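Side-chain contacts in 3-dehydroshikimate dehydratase (Bacillus anthracis, PDB 3DX5), which converts 3-dehydroshikimate to 3,4-dihydroxybenzoate with the help of a manganese ion, a step in making the siderophore petrobactin: residues D172-H175 against I176-G180; C86-L89 against A90-A93; V21-A24 against Y25-G28. One frame throughout, in Å; residues are numbered along the deposited sequence.

In the fold
All three contacts are local, each joining side chains about one helical turn apart, so none closes a long loop and none nests in or crosses another; they follow in series along one TIM barrel. Contact 3 comes first, at the C-terminal end of helix 17-26, which connects strand 2-6 to strand 31-35. Contact 2 lies within helix 79-96, which links strand 64-68 to strand 100-103. Contact 1 begins at the end of strand 167-172 and runs through the short helix 173-178, beside the metal and ligand. The centres of contacts 1 and 2 are about 29 Å apart, on opposite sides of the chain's centre; those of contacts 2 and 3 are about 26 Å apart.

Contact 1 of 3, residues D172-H175 against I176-G180; sequences DFLH and IWESG. With MN (manganese (II) ion), chain B; DHB (3,4-dihydroxybenzoic acid), chain D.
His175 lies alongside Glu178, the two side chains running in the same direction, with the imidazole and carboxylate planes 19° apart. ND1 of His175 donates to Glu178 OE1 over 2.8 Å; the N-H...O angle of 166° makes the bond nearly straight, and OE1 lies almost in the ring plane, met nearly along its C-O bond. The glutamate reaches there with CG anti to its own backbone N (chi1 169°) and an extended chain beyond. At the other end of the imidazole, NE2 of His175 stands 2.8 Å from O4 of the bound 3,4-dihydroxybenzoic acid in a hydrogen bond, and makes a weak one to O3 at 3.4 Å. That O3 is 2.1 Å from the manganese, as is OD2 of Asp172, the N-cap residue of helix 173-178. Glu142, His198 and Glu253 complete the protein ligands of the metal, and Lys200 forms a salt bridge with Asp172 OD1. Backbone bonds such as Glu178 N to Leu174 O (2.9 Å) hold the turn that brings residues 175 and 178 together. With ND1 donating to a carboxylate, Glu178 probably helps to fix the rotation of the ring, from the second shell, with NE2 turned to the catechol oxygens.

Contact 2 of 3, residues C86-L89 against A90-A93; sequences CEQL and AILA
Gln88 slants across both Ile91 and Leu92, and its terminal amide divides its two ends between them. OE1 of Gln88 lies 3.7 Å from Ile91 CD1, while NE2 of Gln88 lies 3.7 Å from Leu92 CD2; both are van der Waals contacts. The bend behind this is at chi2 (59°), which turns the amide forward along the helix, over the next turn, although the CB of Gln88 points away from residues 90-93. The polar partner of NE2 is Gln40 OE1 of helix 36-45, to which it is hydrogen-bonded. Leu89 takes a different course: its CD2 meets Leu92 CD1 loosely, at 4.4 Å. Along the backbone, Leu92 N to Gln88 O (3.0 Å) and Ala93 N to Leu89 O (2.8 Å) are sound i-to-i+4 bonds; Ile91 N to Glu87 O, at 3.3 Å, is weak. Helix 79-96 connects strand 64-68 to strand 100-103 in a beta-alpha-beta crossover. Leu89 and Leu92 pack on Ile67 of the first strand, Cys86 meets Ile128, Leu131 and Phe132 of helix 115-134, and Gln88, Ile91 and Leu92 touch Tyr43 of helix 36-45.

Contact 3 of 3, residues V21-A24 against Y25-G28; sequences VQFA and YENG
Gln22 and Glu26 hydrogen-bond through their side chains, one turn apart near the end of helix 17-26, which finishes in a Schellman motif with Gly28, at positive phi, as its C' residue. In this polar side-chain bond, Gln22 NE2 donates to Glu26 OE2 at 3.0 Å along an almost straight N-H line (177°). The acceptor lies in the amide plane of Gln22, yet the donor comes from above the carboxylate plane, the amide and carboxylate planes being 70° apart. Glu26 comes back over the turn because its CG stands between its own backbone N and carbonyl carbon. Backbone bonds continue the helix through Tyr25 N to Val21 O (2.9 Å) and Glu26 N to Gln22 O (3.0 Å), and Gly28 N to Tyr25 O (3.2 Å) belongs to the terminating turn. Apolar packing holds the inner side against the barrel: Ala24 touches Leu5 of strand 2-6 and Ile32 of strand 31-35, the strands this helix connects, while Phe23 packs on Leu5 and on Leu263 of helix 259-272. Aromatic and amide groups also meet: Asn27 ND2 sits over one face of the Phe23 ring, 3.2 Å above its plane and offset toward the rim, the amide inclined 44° to it. Phe23 O is gripped twice by Asn27, from opposite faces of its carbonyl plane: by ND2 at 3.0 Å and by the backbone N at 3.2 Å.

Contact 1 of 3, residues D172-H175 against I176-G180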
# COMPACT_ATOMS: atom_id res chain seq x y z
N ASP A 172 0.07 18.33 11.26
CA ASP A 172 0.28 16.96 11.76
C ASP A 172 1.19 17.12 12.99
O ASP A 172 2.40 17.33 12.88
CB ASP A 172 0.91 16.12 10.64
CG ASP A 172 1.06 14.64 10.99
OD1 ASP A 172 1.42 14.30 12.14
OD2 ASP A 172 0.86 13.81 10.09
N PHE A 173 0.57 17.09 14.18
CA PHE A 173 1.26 17.41 15.42
C PHE A 173 2.45 16.51 15.77
O PHE A 173 3.46 17.00 16.27
CB PHE A 173 0.26 17.42 16.59
CG PHE A 173 -0.63 18.62 16.59
CD1 PHE A 173 -0.14 19.87 16.99
CD2 PHE A 173 -1.95 18.52 16.13
CE1 PHE A 173 -0.98 20.99 16.99
CE2 PHE A 173 -2.78 19.62 16.14
CZ PHE A 173 -2.31 20.86 16.57
N LEU A 174 2.33 15.21 15.52
CA LEU A 174 3.46 14.31 15.68
C LEU A 174 4.71 14.83 14.92
O LEU A 174 5.80 14.92 15.48
CB LEU A 174 3.10 12.89 15.18
CG LEU A 174 4.13 11.75 15.38
CD1 LEU A 174 5.28 11.88 14.33
CD2 LEU A 174 4.65 11.74 16.80
N HIS A 175 4.54 15.15 13.64
CA HIS A 175 5.67 15.60 12.86
C HIS A 175 6.20 16.94 13.28
O HIS A 175 7.39 17.21 13.17
CB HIS A 175 5.37 15.55 11.36
CG HIS A 175 5.18 14.15 10.87
ND1 HIS A 175 6.11 13.16 11.10
CD2 HIS A 175 4.14 13.55 10.23
CE1 HIS A 175 5.67 12.02 10.59
NE2 HIS A 175 4.48 12.23 10.05
N ILE A 176 5.31 17.79 13.77
CA ILE A 176 5.69 19.08 14.28
C ILE A 176 6.57 18.88 15.53
O ILE A 176 7.66 19.46 15.63
CB ILE A 176 4.40 19.93 14.55
CG1 ILE A 176 4.15 20.82 13.34
CG2 ILE A 176 4.48 20.73 15.83
CD1 ILE A 176 5.29 21.82 13.04
N TRP A 177 6.13 18.01 16.43
CA TRP A 177 6.88 17.66 17.63
C TRP A 177 8.27 17.07 17.29
O TRP A 177 9.29 17.43 17.88
CB TRP A 177 6.06 16.68 18.45
CG TRP A 177 6.79 16.23 19.67
CD1 TRP A 177 6.84 16.88 20.87
CD2 TRP A 177 7.58 15.06 19.80
NE1 TRP A 177 7.62 16.17 21.76
CE2 TRP A 177 8.09 15.05 21.13
CE3 TRP A 177 7.91 14.00 18.95
CZ2 TRP A 177 8.91 14.02 21.61
CZ3 TRP A 177 8.73 12.98 19.43
CH2 TRP A 177 9.22 13.01 20.74
N GLU A 178 8.29 16.18 16.31
CA GLU A 178 9.51 15.57 15.79
C GLU A 178 10.50 16.62 15.35
O GLU A 178 11.67 16.44 15.57
CB GLU A 178 9.14 14.64 14.61
CG GLU A 178 10.31 14.13 13.76
CD GLU A 178 9.85 13.07 12.73
OE1 GLU A 178 8.73 13.18 12.19
OE2 GLU A 178 10.58 12.11 12.50
N SER A 179 10.03 17.73 14.77
CA SER A 179 10.95 18.78 14.31
C SER A 179 11.56 19.55 15.46
O SER A 179 12.43 20.34 15.25
CB SER A 179 10.24 19.77 13.37
OG SER A 179 9.43 20.68 14.11
N GLY A 180 11.08 19.34 16.69
CA GLY A 180 11.63 20.04 17.83
C GLY A 180 10.78 21.22 18.25
O GLY A 180 11.07 21.82 19.25
MN MN B . -0.08 12.83 8.44
C1 DHB D . 1.52 9.76 5.03
C2 DHB D . 1.17 10.66 6.03
C3 DHB D . 1.92 10.73 7.21
O3 DHB D . 1.65 11.59 8.24
C4 DHB D . 3.08 9.85 7.35
O4 DHB D . 3.79 9.95 8.50
C5 DHB D . 3.44 8.97 6.33
C6 DHB D . 2.64 8.93 5.17
C DHB D . 0.67 9.69 3.77
O1 DHB D . 0.92 8.96 2.81
O2 DHB D . -0.42 10.45 3.68

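Contact 2 of 3, residues C86-L89 against A90-A93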
# COMPACT_ATOMS: atom_id res chain seq x y z
N CYS A 86 -4.41 17.33 -11.05
CA CYS A 86 -5.18 18.34 -10.33
C CYS A 86 -6.59 18.50 -10.89
O CYS A 86 -7.55 18.62 -10.13
CB CYS A 86 -4.47 19.69 -10.36
SG CYS A 86 -2.94 19.72 -9.40
N GLU A 87 -6.71 18.48 -12.21
CA GLU A 87 -8.01 18.59 -12.83
C GLU A 87 -8.89 17.40 -12.49
O GLU A 87 -10.09 17.57 -12.33
CB GLU A 87 -7.88 18.78 -14.35
CG GLU A 87 -7.19 20.12 -14.73
CD GLU A 87 -6.74 20.18 -16.19
OE1 GLU A 87 -6.96 19.21 -16.95
OE2 GLU A 87 -6.15 21.20 -16.61
N GLN A 88 -8.31 16.20 -12.41
CA GLN A 88 -9.10 15.03 -12.02
C GLN A 88 -9.50 15.08 -10.51
O GLN A 88 -10.63 14.77 -10.15
CB GLN A 88 -8.37 13.72 -12.40
CG GLN A 88 -9.08 12.41 -11.92
CD GLN A 88 -10.50 12.23 -12.47
OE1 GLN A 88 -10.95 12.97 -13.38
NE2 GLN A 88 -11.22 11.25 -11.93
N LEU A 89 -8.58 15.50 -9.65
CA LEU A 89 -8.88 15.70 -8.25
C LEU A 89 -10.01 16.71 -8.00
O LEU A 89 -10.82 16.49 -7.10
CB LEU A 89 -7.62 16.09 -7.45
CG LEU A 89 -6.60 14.98 -7.18
CD1 LEU A 89 -5.28 15.58 -6.75
CD2 LEU A 89 -7.11 14.04 -6.10
N ALA A 90 -10.10 17.75 -8.82
CA ALA A 90 -11.18 18.72 -8.71
C ALA A 90 -12.51 18.06 -9.08
O ALA A 90 -13.54 18.34 -8.46
CB ALA A 90 -10.89 19.95 -9.62
N ILE A 91 -12.50 17.18 -10.07
CA ILE A 91 -13.69 16.39 -10.39
C ILE A 91 -14.14 15.50 -9.19
O ILE A 91 -15.34 15.49 -8.78
CB ILE A 91 -13.45 15.52 -11.67
CG1 ILE A 91 -13.52 16.43 -12.89
CG2 ILE A 91 -14.48 14.39 -11.74
CD1 ILE A 91 -13.17 15.76 -14.23
N LEU A 92 -13.18 14.76 -8.62
CA LEU A 92 -13.43 13.92 -7.44
C LEU A 92 -13.92 14.76 -6.25
O LEU A 92 -14.89 14.39 -5.60
CB LEU A 92 -12.18 13.09 -7.07
CG LEU A 92 -11.63 12.13 -8.12
CD1 LEU A 92 -10.35 11.52 -7.63
CD2 LEU A 92 -12.64 11.00 -8.49
N ALA A 93 -13.28 15.89 -5.98
CA ALA A 93 -13.71 16.74 -4.84
C ALA A 93 -15.13 17.24 -5.03
O ALA A 93 -15.90 17.32 -4.08
CB ALA A 93 -12.75 17.92 -4.64

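Contact 3 of 3, residues V21-A24 against Y25-G28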
# COMPACT_ATOMS: atom_id res chain seq x y z
N VAL A 21 -17.93 3.63 5.80
CA VAL A 21 -18.90 4.64 6.17
C VAL A 21 -19.67 4.16 7.40
O VAL A 21 -19.89 4.92 8.33
CB VAL A 21 -19.84 4.96 5.00
CG1 VAL A 21 -21.04 5.82 5.49
CG2 VAL A 21 -19.11 5.66 3.88
N GLN A 22 -20.11 2.90 7.39
CA GLN A 22 -20.90 2.35 8.51
C GLN A 22 -20.06 2.35 9.80
O GLN A 22 -20.54 2.73 10.87
CB GLN A 22 -21.41 0.92 8.19
CG GLN A 22 -22.23 0.26 9.33
CD GLN A 22 -23.42 1.13 9.78
OE1 GLN A 22 -24.14 1.70 8.96
NE2 GLN A 22 -23.62 1.21 11.09
N PHE A 23 -18.80 1.91 9.71
CA PHE A 23 -17.91 1.97 10.86
C PHE A 23 -17.73 3.41 11.38
O PHE A 23 -17.75 3.66 12.58
CB PHE A 23 -16.55 1.36 10.52
CG PHE A 23 -15.56 1.45 11.63
CD1 PHE A 23 -15.55 0.48 12.65
CD2 PHE A 23 -14.65 2.50 11.69
CE1 PHE A 23 -14.61 0.58 13.71
CE2 PHE A 23 -13.74 2.61 12.74
CZ PHE A 23 -13.71 1.63 13.75
N ALA A 24 -17.54 4.36 10.46
CA ALA A 24 -17.38 5.75 10.88
C ALA A 24 -18.62 6.22 11.64
O ALA A 24 -18.51 6.89 12.67
CB ALA A 24 -17.10 6.69 9.68
N TYR A 25 -19.78 5.86 11.12
CA TYR A 25 -21.04 6.33 11.65
C TYR A 25 -21.29 5.76 13.05
O TYR A 25 -21.60 6.47 13.99
CB TYR A 25 -22.16 5.94 10.68
CG TYR A 25 -23.58 6.15 11.15
CD1 TYR A 25 -23.99 7.37 11.69
CD2 TYR A 25 -24.52 5.11 11.02
CE1 TYR A 25 -25.33 7.55 12.12
CE2 TYR A 25 -25.85 5.29 11.44
CZ TYR A 25 -26.23 6.51 11.99
OH TYR A 25 -27.53 6.69 12.40
N GLU A 26 -21.10 4.47 13.20
CA GLU A 26 -21.44 3.86 14.48
C GLU A 26 -20.45 4.25 15.60
O GLU A 26 -20.78 4.11 16.77
CB GLU A 26 -21.62 2.34 14.33
CG GLU A 26 -20.38 1.59 14.04
CD GLU A 26 -20.65 0.16 13.49
OE1 GLU A 26 -19.67 -0.63 13.42
OE2 GLU A 26 -21.82 -0.17 13.11
N ASN A 27 -19.26 4.74 15.23
CA ASN A 27 -18.28 5.17 16.21
C ASN A 27 -18.24 6.69 16.47
O ASN A 27 -17.35 7.14 17.18
CB ASN A 27 -16.89 4.61 15.88
CG ASN A 27 -16.80 3.12 16.16
OD1 ASN A 27 -16.65 2.71 17.31
ND2 ASN A 27 -16.96 2.30 15.14
N GLY A 28 -19.18 7.46 15.92
CA GLY A 28 -19.25 8.89 16.26
C GLY A 28 -18.27 9.80 15.51
O GLY A 28 -18.13 10.97 15.85